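Side-chain contacts in beta subunit of photoactivated adenylyl cyclase (Beggiatoa sp. PS, PDB 5M2A), which probably makes cyclic AMP from ATP in response to blue light, which it senses with a flavin-binding BLUF domain coupled to an adenylyl cyclase domain: residues Leu18-Ile23 with Leu43-Gly48; Lys28-Asn33 with Trp94-Ile99; Gln52-Glu57 with Lys66-Asp71. All coordinates share one frame; numbering follows the deposited sequence.

Contact 1: Leu18-Ile23 with Leu43-Gly48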
loop_
_atom_site.group_PDB
_atom_site.type_symbol
_atom_site.label_atom_id
_atom_site.label_comp_id
_atom_site.label_asym_id
_atom_site.label_seq_id
_atom_site.Cartn_x
_atom_site.Cartn_y
_atom_site.Cartn_z
ATOM N N LEU A 18 -18.483 -5.243 -25.585
ATOM C CA LEU A 18 -19.539 -6.246 -25.559
ATOM C C LEU A 18 -20.819 -5.646 -26.123
ATOM O O LEU A 18 -21.256 -4.578 -25.682
ATOM C CB LEU A 18 -19.765 -6.755 -24.134
ATOM C CG LEU A 18 -20.205 -8.209 -23.964
ATOM C CD1 LEU A 18 -19.188 -9.160 -24.583
ATOM C CD2 LEU A 18 -20.411 -8.528 -22.489
ATOM N N SER A 19 -21.413 -6.334 -27.095
ATOM C CA SER A 19 -22.615 -5.839 -27.745
ATOM C C SER A 19 -23.817 -5.905 -26.805
ATOM O O SER A 19 -23.839 -6.655 -25.826
ATOM C CB SER A 19 -22.904 -6.640 -29.012
ATOM O OG SER A 19 -24.197 -6.346 -29.507
ATOM N N LEU A 20 -24.833 -5.096 -27.120
ATOM C CA LEU A 20 -26.066 -5.128 -26.342
ATOM C C LEU A 20 -26.781 -6.464 -26.483
ATOM O O LEU A 20 -27.419 -6.928 -25.530
ATOM C CB LEU A 20 -26.999 -3.992 -26.767
ATOM C CG LEU A 20 -26.638 -2.561 -26.364
ATOM C CD1 LEU A 20 -27.828 -1.636 -26.607
ATOM C CD2 LEU A 20 -26.175 -2.487 -24.910
ATOM N N GLU A 21 -26.689 -7.095 -27.656
ATOM C CA GLU A 21 -27.376 -8.364 -27.859
ATOM C C GLU A 21 -26.720 -9.494 -27.072
ATOM O O GLU A 21 -27.415 -10.397 -26.591
ATOM C CB GLU A 21 -27.430 -8.692 -29.351
ATOM C CG GLU A 21 -28.043 -10.040 -29.662
ATOM C CD GLU A 21 -26.996 -11.077 -29.997
ATOM O OE1 GLU A 21 -26.318 -10.909 -31.029
ATOM O OE2 GLU A 21 -26.840 -12.047 -29.227
ATOM N N GLU A 22 -25.397 -9.466 -26.916
ATOM C CA GLU A 22 -24.755 -10.464 -26.069
ATOM C C GLU A 22 -24.976 -10.171 -24.590
ATOM O O GLU A 22 -25.008 -11.099 -23.777
ATOM C CB GLU A 22 -23.266 -10.548 -26.390
ATOM C CG GLU A 22 -22.995 -11.238 -27.717
ATOM C CD GLU A 22 -21.976 -10.500 -28.558
ATOM O OE1 GLU A 22 -21.034 -9.919 -27.980
ATOM O OE2 GLU A 22 -22.125 -10.489 -29.798
ATOM N N ILE A 23 -25.138 -8.900 -24.225
ATOM C CA ILE A 23 -25.583 -8.583 -22.872
ATOM C C ILE A 23 -26.990 -9.116 -22.650
ATOM O O ILE A 23 -27.303 -9.659 -21.584
ATOM C CB ILE A 23 -25.488 -7.067 -22.620
ATOM C CG1 ILE A 23 -24.017 -6.643 -22.626
ATOM C CG2 ILE A 23 -26.143 -6.699 -21.299
ATOM C CD1 ILE A 23 -23.789 -5.157 -22.485
ATOM N N LEU A 43 -28.243 -6.977 -12.426
ATOM C CA LEU A 43 -26.995 -6.803 -13.157
ATOM C C LEU A 43 -27.014 -5.416 -13.777
ATOM O O LEU A 43 -27.868 -5.125 -14.619
ATOM C CB LEU A 43 -26.822 -7.878 -14.234
ATOM C CG LEU A 43 -25.606 -7.744 -15.151
ATOM C CD1 LEU A 43 -24.317 -7.878 -14.343
ATOM C CD2 LEU A 43 -25.674 -8.782 -16.273
ATOM N N LEU A 44 -26.100 -4.556 -13.342
ATOM C CA LEU A 44 -25.956 -3.213 -13.882
ATOM C C LEU A 44 -24.643 -3.113 -14.646
ATOM O O LEU A 44 -23.636 -3.710 -14.259
ATOM C CB LEU A 44 -25.971 -2.154 -12.772
ATOM C CG LEU A 44 -27.300 -1.560 -12.304
ATOM C CD1 LEU A 44 -28.062 -2.573 -11.505
ATOM C CD2 LEU A 44 -27.054 -0.313 -11.473
ATOM N N TYR A 45 -24.648 -2.355 -15.738
ATOM C CA TYR A 45 -23.379 -2.061 -16.383
ATOM C C TYR A 45 -23.290 -0.582 -16.722
ATOM O O TYR A 45 -24.293 0.074 -17.019
ATOM C CB TYR A 45 -23.110 -2.939 -17.617
ATOM C CG TYR A 45 -24.148 -2.938 -18.704
ATOM C CD1 TYR A 45 -25.336 -3.645 -18.560
ATOM C CD2 TYR A 45 -23.914 -2.288 -19.906
ATOM C CE1 TYR A 45 -26.275 -3.670 -19.566
ATOM C CE2 TYR A 45 -24.848 -2.306 -20.920
ATOM C CZ TYR A 45 -26.026 -3.003 -20.745
ATOM O OH TYR A 45 -26.960 -3.026 -21.755
ATOM N N LEU A 46 -22.065 -0.066 -16.639
ATOM C CA LEU A 46 -21.815 1.365 -16.759
ATOM C C LEU A 46 -20.360 1.546 -17.152
ATOM O O LEU A 46 -19.471 1.178 -16.378
ATOM C CB LEU A 46 -22.112 2.086 -15.437
ATOM C CG LEU A 46 -21.987 3.612 -15.439
ATOM C CD1 LEU A 46 -22.982 4.234 -16.412
ATOM C CD2 LEU A 46 -22.188 4.160 -14.043
ATOM N N GLN A 47 -20.122 2.086 -18.346
ATOM C CA GLN A 47 -18.781 2.468 -18.795
ATOM C C GLN A 47 -17.786 1.321 -18.610
ATOM O O GLN A 47 -16.788 1.429 -17.892
ATOM C CB GLN A 47 -18.307 3.723 -18.058
ATOM C CG GLN A 47 -19.288 4.878 -18.117
ATOM C CD GLN A 47 -19.427 5.439 -19.508
ATOM O OE1 GLN A 47 -18.437 5.824 -20.132
ATOM N NE2 GLN A 47 -20.658 5.479 -20.014
ATOM N N GLY A 48 -18.087 0.204 -19.263
ATOM C CA GLY A 48 -17.177 -0.921 -19.268
ATOM C C GLY A 48 -17.055 -1.662 -17.959
ATOM O O GLY A 48 -16.115 -2.443 -17.790
#

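Contact 2: Lys28-Asn33 with Trp94-Ile99. With FMN (flavin mononucleotide), chain F.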
loop_
_atom_site.group_PDB
_atom_site.type_symbol
_atom_site.label_atom_id
_atom_site.label_comp_id
_atom_site.label_asym_id
_atom_site.label_seq_id
_atom_site.Cartn_x
_atom_site.Cartn_y
_atom_site.Cartn_z
ATOM N N LYS A 28 -31.202 -13.401 -20.449
ATOM C CA LYS A 28 -32.189 -14.467 -20.612
ATOM C C LYS A 28 -31.700 -15.776 -20.001
ATOM O O LYS A 28 -32.478 -16.495 -19.363
ATOM C CB LYS A 28 -32.521 -14.661 -22.094
ATOM C CG LYS A 28 -32.679 -13.372 -22.888
ATOM C CD LYS A 28 -33.264 -13.645 -24.272
ATOM C CE LYS A 28 -33.151 -12.428 -25.181
ATOM N NZ LYS A 28 -33.700 -11.191 -24.558
ATOM N N VAL A 29 -30.417 -16.105 -20.186
ATOM C CA VAL A 29 -29.869 -17.315 -19.581
ATOM C C VAL A 29 -29.844 -17.180 -18.066
ATOM O O VAL A 29 -30.159 -18.132 -17.340
ATOM C CB VAL A 29 -28.467 -17.619 -20.149
ATOM C CG1 VAL A 29 -27.792 -18.727 -19.352
ATOM C CG2 VAL A 29 -28.559 -18.016 -21.616
ATOM N N SER A 30 -29.474 -15.999 -17.564
ATOM C CA SER A 30 -29.501 -15.770 -16.124
ATOM C C SER A 30 -30.914 -15.921 -15.575
ATOM O O SER A 30 -31.129 -16.600 -14.566
ATOM C CB SER A 30 -28.939 -14.387 -15.801
ATOM O OG SER A 30 -27.637 -14.242 -16.341
ATOM N N ILE A 31 -31.893 -15.301 -16.240
ATOM C CA ILE A 31 -33.281 -15.398 -15.790
ATOM C C ILE A 31 -33.738 -16.851 -15.752
ATOM O O ILE A 31 -34.386 -17.288 -14.794
ATOM C CB ILE A 31 -34.194 -14.542 -16.688
ATOM C CG1 ILE A 31 -33.911 -13.055 -16.471
ATOM C CG2 ILE A 31 -35.660 -14.843 -16.415
ATOM C CD1 ILE A 31 -34.724 -12.157 -17.380
ATOM N N LYS A 32 -33.406 -17.623 -16.790
ATOM C CA LYS A 32 -33.813 -19.025 -16.839
ATOM C C LYS A 32 -33.148 -19.836 -15.734
ATOM O O LYS A 32 -33.821 -20.566 -14.997
ATOM C CB LYS A 32 -33.482 -19.617 -18.210
ATOM C CG LYS A 32 -34.343 -19.092 -19.347
ATOM C CD LYS A 32 -33.916 -19.694 -20.677
ATOM C CE LYS A 32 -32.463 -19.367 -20.987
ATOM N NZ LYS A 32 -32.036 -19.868 -22.320
ATOM N N ASN A 33 -31.822 -19.723 -15.606
ATOM C CA ASN A 33 -31.112 -20.497 -14.594
ATOM C C ASN A 33 -31.486 -20.046 -13.186
ATOM O O ASN A 33 -31.720 -20.882 -12.305
ATOM C CB ASN A 33 -29.603 -20.384 -14.805
ATOM C CG ASN A 33 -29.146 -21.003 -16.114
ATOM O OD1 ASN A 33 -29.901 -21.719 -16.772
ATOM N ND2 ASN A 33 -27.899 -20.733 -16.495
ATOM N N TRP A 94 -37.186 -10.413 -9.169
ATOM C CA TRP A 94 -36.292 -10.358 -10.324
ATOM C C TRP A 94 -35.344 -11.549 -10.279
ATOM O O TRP A 94 -34.387 -11.545 -9.505
ATOM C CB TRP A 94 -35.503 -9.057 -10.341
ATOM C CG TRP A 94 -36.329 -7.812 -10.436
ATOM C CD1 TRP A 94 -37.605 -7.699 -10.903
ATOM C CD2 TRP A 94 -35.923 -6.492 -10.053
ATOM N NE1 TRP A 94 -38.022 -6.386 -10.832
ATOM C CE2 TRP A 94 -37.004 -5.627 -10.314
ATOM C CE3 TRP A 94 -34.751 -5.960 -9.509
ATOM C CZ2 TRP A 94 -36.946 -4.256 -10.051
ATOM C CZ3 TRP A 94 -34.693 -4.596 -9.251
ATOM C CH2 TRP A 94 -35.783 -3.763 -9.523
ATOM N N ALA A 95 -35.597 -12.560 -11.112
ATOM C CA ALA A 95 -34.626 -13.638 -11.276
ATOM C C ALA A 95 -33.262 -13.070 -11.660
ATOM O O ALA A 95 -32.229 -13.438 -11.085
ATOM C CB ALA A 95 -35.122 -14.628 -12.330
ATOM N N MET A 96 -33.250 -12.162 -12.637
ATOM C CA MET A 96 -32.074 -11.346 -12.928
ATOM C C MET A 96 -32.491 -10.132 -13.747
ATOM O O MET A 96 -32.751 -10.243 -14.949
ATOM C CB MET A 96 -31.006 -12.154 -13.670
ATOM C CG MET A 96 -29.725 -11.362 -13.949
ATOM S SD MET A 96 -29.162 -10.373 -12.548
ATOM C CE MET A 96 -28.973 -11.623 -11.275
ATOM N N LYS A 97 -32.577 -8.978 -13.103
ATOM C CA LYS A 97 -32.936 -7.742 -13.783
ATOM C C LYS A 97 -31.666 -7.078 -14.297
ATOM O O LYS A 97 -30.748 -6.813 -13.519
ATOM C CB LYS A 97 -33.689 -6.805 -12.838
ATOM C CG LYS A 97 -33.793 -5.369 -13.319
ATOM C CD LYS A 97 -34.820 -5.228 -14.407
ATOM C CE LYS A 97 -36.219 -5.359 -13.844
ATOM N NZ LYS A 97 -37.249 -5.412 -14.916
ATOM N N THR A 98 -31.603 -6.831 -15.602
ATOM C CA THR A 98 -30.453 -6.171 -16.211
ATOM C C THR A 98 -30.776 -4.702 -16.436
ATOM O O THR A 98 -31.806 -4.373 -17.031
ATOM C CB THR A 98 -30.065 -6.829 -17.537
ATOM O OG1 THR A 98 -29.663 -8.182 -17.297
ATOM C CG2 THR A 98 -28.912 -6.063 -18.198
ATOM N N ILE A 99 -29.894 -3.827 -15.970
ATOM C CA ILE A 99 -30.080 -2.387 -16.078
ATOM C C ILE A 99 -28.876 -1.818 -16.814
ATOM O O ILE A 99 -27.744 -1.913 -16.325
ATOM C CB ILE A 99 -30.239 -1.733 -14.698
ATOM C CG1 ILE A 99 -31.426 -2.349 -13.952
ATOM C CG2 ILE A 99 -30.426 -0.235 -14.846
ATOM C CD1 ILE A 99 -31.602 -1.823 -12.548
HETATM N N1 FMN F . -25.506 -17.035 -15.450
HETATM C C2 FMN F . -26.558 -17.354 -14.613
HETATM O O2 FMN F . -27.077 -18.463 -14.675
HETATM N N3 FMN F . -27.024 -16.437 -13.693
HETATM C C4 FMN F . -26.439 -15.190 -13.612
HETATM O O4 FMN F . -26.852 -14.366 -12.797
HETATM C C4A FMN F . -25.386 -14.865 -14.450
HETATM N N5 FMN F . -24.818 -13.617 -14.357
HETATM C C5A FMN F . -23.774 -13.282 -15.179
HETATM C C6 FMN F . -23.211 -12.021 -15.071
HETATM C C7 FMN F . -22.155 -11.665 -15.896
HETATM C C7M FMN F . -21.564 -10.294 -15.762
HETATM C C8 FMN F . -21.666 -12.576 -16.830
HETATM C C8M FMN F . -20.525 -12.205 -17.727
HETATM C C9 FMN F . -22.232 -13.844 -16.936
HETATM C C9A FMN F . -23.288 -14.200 -16.107
HETATM N N10 FMN F . -23.854 -15.455 -16.204
HETATM C C10 FMN F . -24.911 -15.790 -15.376
HETATM C "C1'" FMN F . -23.325 -16.420 -17.231
HETATM C "C2'" FMN F . -22.632 -17.644 -16.649
HETATM O "O2'" FMN F . -21.267 -17.355 -16.455
HETATM C "C3'" FMN F . -22.772 -18.797 -17.634
HETATM O "O3'" FMN F . -22.419 -18.341 -18.924
HETATM C "C4'" FMN F . -24.209 -19.306 -17.655
HETATM O "O4'" FMN F . -24.577 -19.729 -16.362
HETATM C "C5'" FMN F . -24.374 -20.471 -18.624
HETATM O "O5'" FMN F . -23.526 -21.521 -18.220
HETATM P P FMN F . -23.648 -22.979 -18.885
HETATM O O1P FMN F . -24.809 -23.694 -18.236
HETATM O O2P FMN F . -23.900 -22.833 -20.370
HETATM O O3P FMN F . -22.365 -23.742 -18.647
#

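Contact 3: Gln52-Glu57 with Lys66-Asp71. With FMN (flavin mononucleotide), chain F.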
loop_
_atom_site.group_PDB
_atom_site.type_symbol
_atom_site.label_atom_id
_atom_site.label_comp_id
_atom_site.label_asym_id
_atom_site.label_seq_id
_atom_site.Cartn_x
_atom_site.Cartn_y
_atom_site.Cartn_z
ATOM N N GLN A 52 -22.962 -6.713 -10.117
ATOM C CA GLN A 52 -24.019 -7.700 -9.968
ATOM C C GLN A 52 -24.261 -8.029 -8.505
ATOM O O GLN A 52 -23.324 -8.153 -7.717
ATOM C CB GLN A 52 -23.732 -8.987 -10.756
ATOM C CG GLN A 52 -25.003 -9.869 -10.917
ATOM C CD GLN A 52 -24.806 -11.042 -11.858
ATOM O OE1 GLN A 52 -23.684 -11.518 -12.055
ATOM N NE2 GLN A 52 -25.897 -11.518 -12.445
ATOM N N ILE A 53 -25.539 -8.181 -8.165
ATOM C CA ILE A 53 -25.981 -8.647 -6.860
ATOM C C ILE A 53 -26.697 -9.969 -7.082
ATOM O O ILE A 53 -27.587 -10.054 -7.933
ATOM C CB ILE A 53 -26.916 -7.627 -6.183
ATOM C CG1 ILE A 53 -26.257 -6.246 -6.123
ATOM C CG2 ILE A 53 -27.302 -8.104 -4.787
ATOM C CD1 ILE A 53 -27.169 -5.139 -5.580
ATOM N N LEU A 54 -26.290 -10.999 -6.343
ATOM C CA LEU A 54 -26.885 -12.327 -6.415
ATOM C C LEU A 54 -27.375 -12.730 -5.032
ATOM O O LEU A 54 -26.703 -12.467 -4.031
ATOM C CB LEU A 54 -25.867 -13.362 -6.925
ATOM C CG LEU A 54 -25.292 -13.206 -8.334
ATOM C CD1 LEU A 54 -24.190 -14.231 -8.578
ATOM C CD2 LEU A 54 -26.389 -13.338 -9.382
ATOM N N GLU A 55 -28.548 -13.362 -4.961
ATOM C CA GLU A 55 -29.048 -13.824 -3.677
ATOM C C GLU A 55 -29.818 -15.127 -3.854
ATOM O O GLU A 55 -30.414 -15.381 -4.903
ATOM C CB GLU A 55 -29.925 -12.770 -2.988
ATOM C CG GLU A 55 -30.858 -12.036 -3.921
ATOM C CD GLU A 55 -31.692 -10.984 -3.213
ATOM O OE1 GLU A 55 -32.686 -10.515 -3.809
ATOM O OE2 GLU A 55 -31.354 -10.626 -2.064
ATOM N N GLY A 56 -29.779 -15.946 -2.816
ATOM C CA GLY A 56 -30.397 -17.260 -2.845
ATOM C C GLY A 56 -29.719 -18.154 -1.829
ATOM O O GLY A 56 -28.816 -17.735 -1.108
ATOM N N GLU A 57 -30.172 -19.408 -1.787
ATOM C CA GLU A 57 -29.561 -20.372 -0.882
ATOM C C GLU A 57 -28.071 -20.504 -1.180
ATOM O O GLU A 57 -27.640 -20.426 -2.335
ATOM C CB GLU A 57 -30.264 -21.727 -0.978
ATOM C CG GLU A 57 -31.432 -21.852 -0.012
ATOM C CD GLU A 57 -32.283 -23.076 -0.267
ATOM O OE1 GLU A 57 -32.092 -23.728 -1.317
ATOM O OE2 GLU A 57 -33.147 -23.389 0.581
ATOM N N LYS A 66 -19.094 -19.557 -9.002
ATOM C CA LYS A 66 -17.956 -20.290 -9.549
ATOM C C LYS A 66 -17.963 -20.255 -11.073
ATOM O O LYS A 66 -16.908 -20.131 -11.705
ATOM C CB LYS A 66 -17.968 -21.733 -9.039
ATOM C CG LYS A 66 -16.877 -22.035 -8.025
ATOM C CD LYS A 66 -16.956 -23.469 -7.522
ATOM C CE LYS A 66 -17.975 -23.607 -6.406
ATOM N NZ LYS A 66 -17.561 -22.862 -5.186
ATOM N N LYS A 67 -19.148 -20.340 -11.680
ATOM C CA LYS A 67 -19.240 -20.305 -13.135
ATOM C C LYS A 67 -19.029 -18.897 -13.666
ATOM O O LYS A 67 -18.346 -18.705 -14.678
ATOM C CB LYS A 67 -20.593 -20.843 -13.592
ATOM C CG LYS A 67 -20.926 -22.219 -13.059
ATOM C CD LYS A 67 -22.252 -22.696 -13.617
ATOM C CE LYS A 67 -23.307 -21.607 -13.500
ATOM N NZ LYS A 67 -24.649 -22.084 -13.932
ATOM N N ILE A 68 -19.628 -17.900 -13.009
ATOM C CA ILE A 68 -19.434 -16.516 -13.426
ATOM C C ILE A 68 -17.951 -16.163 -13.433
ATOM O O ILE A 68 -17.467 -15.468 -14.336
ATOM C CB ILE A 68 -20.242 -15.569 -12.517
ATOM C CG1 ILE A 68 -21.745 -15.771 -12.732
ATOM C CG2 ILE A 68 -19.875 -14.129 -12.785
ATOM C CD1 ILE A 68 -22.607 -14.860 -11.876
ATOM N N LEU A 69 -17.204 -16.662 -12.440
ATOM C CA LEU A 69 -15.782 -16.339 -12.314
ATOM C C LEU A 69 -14.986 -16.750 -13.551
ATOM O O LEU A 69 -14.007 -16.089 -13.917
ATOM C CB LEU A 69 -15.202 -17.017 -11.073
ATOM C CG LEU A 69 -15.402 -16.346 -9.715
ATOM C CD1 LEU A 69 -14.938 -17.270 -8.597
ATOM C CD2 LEU A 69 -14.649 -15.027 -9.660
ATOM N N VAL A 70 -15.372 -17.849 -14.199
ATOM C CA VAL A 70 -14.646 -18.336 -15.366
ATOM C C VAL A 70 -15.293 -17.878 -16.670
ATOM O O VAL A 70 -14.899 -18.334 -17.747
ATOM C CB VAL A 70 -14.495 -19.867 -15.321
ATOM C CG1 VAL A 70 -13.276 -20.312 -16.119
ATOM C CG2 VAL A 70 -14.376 -20.340 -13.881
ATOM N N ASP A 71 -16.268 -16.973 -16.601
ATOM C CA ASP A 71 -16.903 -16.474 -17.812
ATOM C C ASP A 71 -15.930 -15.603 -18.602
ATOM O O ASP A 71 -15.259 -14.729 -18.045
ATOM C CB ASP A 71 -18.168 -15.686 -17.465
ATOM C CG ASP A 71 -19.081 -15.483 -18.664
ATOM O OD1 ASP A 71 -18.678 -14.767 -19.602
ATOM O OD2 ASP A 71 -20.208 -16.028 -18.661
HETATM N N1 FMN F . -25.506 -17.035 -15.450
HETATM C C2 FMN F . -26.558 -17.354 -14.613
HETATM O O2 FMN F . -27.077 -18.463 -14.675
HETATM N N3 FMN F . -27.024 -16.437 -13.693
HETATM C C4 FMN F . -26.439 -15.190 -13.612
HETATM O O4 FMN F . -26.852 -14.366 -12.797
HETATM C C4A FMN F . -25.386 -14.865 -14.450
HETATM N N5 FMN F . -24.818 -13.617 -14.357
HETATM C C5A FMN F . -23.774 -13.282 -15.179
HETATM C C6 FMN F . -23.211 -12.021 -15.071
HETATM C C7 FMN F . -22.155 -11.665 -15.896
HETATM C C7M FMN F . -21.564 -10.294 -15.762
HETATM C C8 FMN F . -21.666 -12.576 -16.830
HETATM C C8M FMN F . -20.525 -12.205 -17.727
HETATM C C9 FMN F . -22.232 -13.844 -16.936
HETATM C C9A FMN F . -23.288 -14.200 -16.107
HETATM N N10 FMN F . -23.854 -15.455 -16.204
HETATM C C10 FMN F . -24.911 -15.790 -15.376
HETATM C "C1'" FMN F . -23.325 -16.420 -17.231
HETATM C "C2'" FMN F . -22.632 -17.644 -16.649
HETATM O "O2'" FMN F . -21.267 -17.355 -16.455
HETATM C "C3'" FMN F . -22.772 -18.797 -17.634
HETATM O "O3'" FMN F . -22.419 -18.341 -18.924
HETATM C "C4'" FMN F . -24.209 -19.306 -17.655
HETATM O "O4'" FMN F . -24.577 -19.729 -16.362
HETATM C "C5'" FMN F . -24.374 -20.471 -18.624
HETATM O "O5'" FMN F . -23.526 -21.521 -18.220
HETATM P P FMN F . -23.648 -22.979 -18.885
HETATM O O1P FMN F . -24.809 -23.694 -18.236
HETATM O O2P FMN F . -23.900 -22.833 -20.370
HETATM O O3P FMN F . -22.365 -23.742 -18.647
#

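Contact 1: Leu18-Ile23 with Leu43-Gly48
Y45 takes L20 and I23 against its ring where helix 20-36 of the BLUF domain begins over strand 40-46, one of the places where the ferredoxin-like α/β fold lays a helix on its sheet. The CB of I23 points toward the strand. Its CD1 lies over the face and makes a CH-pi contact, 3.8 Å from the centroid of the Y45 ring and 25° off the ring normal; CG2 comes from the same side but past the rim, 3.5 Å from Y45 CE1. With CG1 set anti to the carbonyl carbon (chi1 -67°), the isoleucine sets both branches against the phenol instead of pushing a single methyl at it. L20 comes in differently, crossing Y45 at about a right angle and meeting the ring at its edge, near the ring plane. Strand 40-46 lies beside strand 97-100 and strand 49-55, and T98, N100 and F50 also pack on Y45. L43, two residues earlier, belongs to the flavin pocket, and the Y45 side chain itself is about 8 Å from the bound FMN. The helix start is itself well defined: S19 is the N-cap, its OG accepting from E21 N at 3.2 Å, and I23 N bonds to S19 O. At the phenol's far end the closest approach is L20 CD2 to Y45 OH, 3.3 Å.

Contact 2: Lys28-Asn33 with Trp94-Ile99
M96 runs along S30 and I31 before turning to the flavin. Its CB sits 3.7 Å from S30 CB and somewhat farther from I31 CG1. CG, anti to the backbone N (chi1 -178°), stays with the serine, 3.6 Å from S30 CB. The chain then bends at both of its next torsions; SD passes close to L43 of strand 40-46, and CE ends 3.8 Å from FMN O4. I31 covers the backbone alongside: its CG1 lies 3.4 Å from M96 O, while its CG2 meets A95 CB at 4.1 Å. With an alanine in place of I31, M96 O is likely to lose the CG1 and CD1 that cover it, and A95 CB its contact with CG2, opening a gap between helix and loop. On the flavin side of the helix, S30 OG lies over one face of the ring system, 3.0 Å from FMN C4A, but its hydrogen bond goes to I26 O, back in its own helix. One turn on, N33 ND2 donates to FMN O2 at 3.0 Å with an angle of 150°. A helix bonding the pyrimidine end of the flavin, with a methionine closing in beside O4, makes up one wall of the BLUF chromophore pocket.

Contact 3: Gln52-Glu57 with Lys66-Asp71
I68 meets L54 and Q52 where helix 58-69 packs on strand 49-55 beside the flavin, and the direct touches are van der Waals contacts. L54 and I68 reach toward each other tip to tip, their CD1 methyls 3.7 Å apart. The same I68 CD1 lies 3.5 Å from Q52 OE1 and equally near FMN N5, over one face of the ring system, so a single methyl fills the corner between leucine, amide and flavin. L54 turns its other branch to the cofactor, CD2 standing 3.6 Å from FMN O4.

The hydrogen bonds go to the ligand. Q52 has CG anti to the backbone N (chi1 -164°) and an extended chain beyond, which carries its amide to the flavin: NE2 donates to FMN N5 at 3.0 Å with an angle of 155°, and more weakly to FMN O4 at 126°. OE1 is paired with Y10 OH, giving the tyrosine-glutamine-flavin network that in BLUF domains rearranges on illumination. On the ribityl chain, D71 OD2 accepts from FMN O2' at 2.8 Å and from FMN O3' at 3.2 Å.

The third kind is charged: that same D71 oxygen forms a salt bridge with R73. Within the fold, strand 49-55 runs between strands 5-14 and 40-46, and helix 58-69, next in the chain, lies across from helix 20-36 with the flavin between them.

All three contacts set a helix against the sheet or its adjoining loop in the BLUF domain. Contacts 1 and 2 share helix 20-36 and are joined through neighbouring strands 40-46 and 97-100, where L43 pairs with K97 and I99; contact 3 uses helix 58-69. Contact 1 is largely buried, with L20 at its exposed margin, and rests on an aromatic face. Contact 2 is partly buried and aliphatic between its segments, though its helix bonds the flavin through N33; contact 3 is wholly buried and reaches both the ring, through Q52, and the ribityl chain, through D71. The flavin unites the last two: S30 and I68 lie over opposite faces, and M96 CE packs against Q52 and L54.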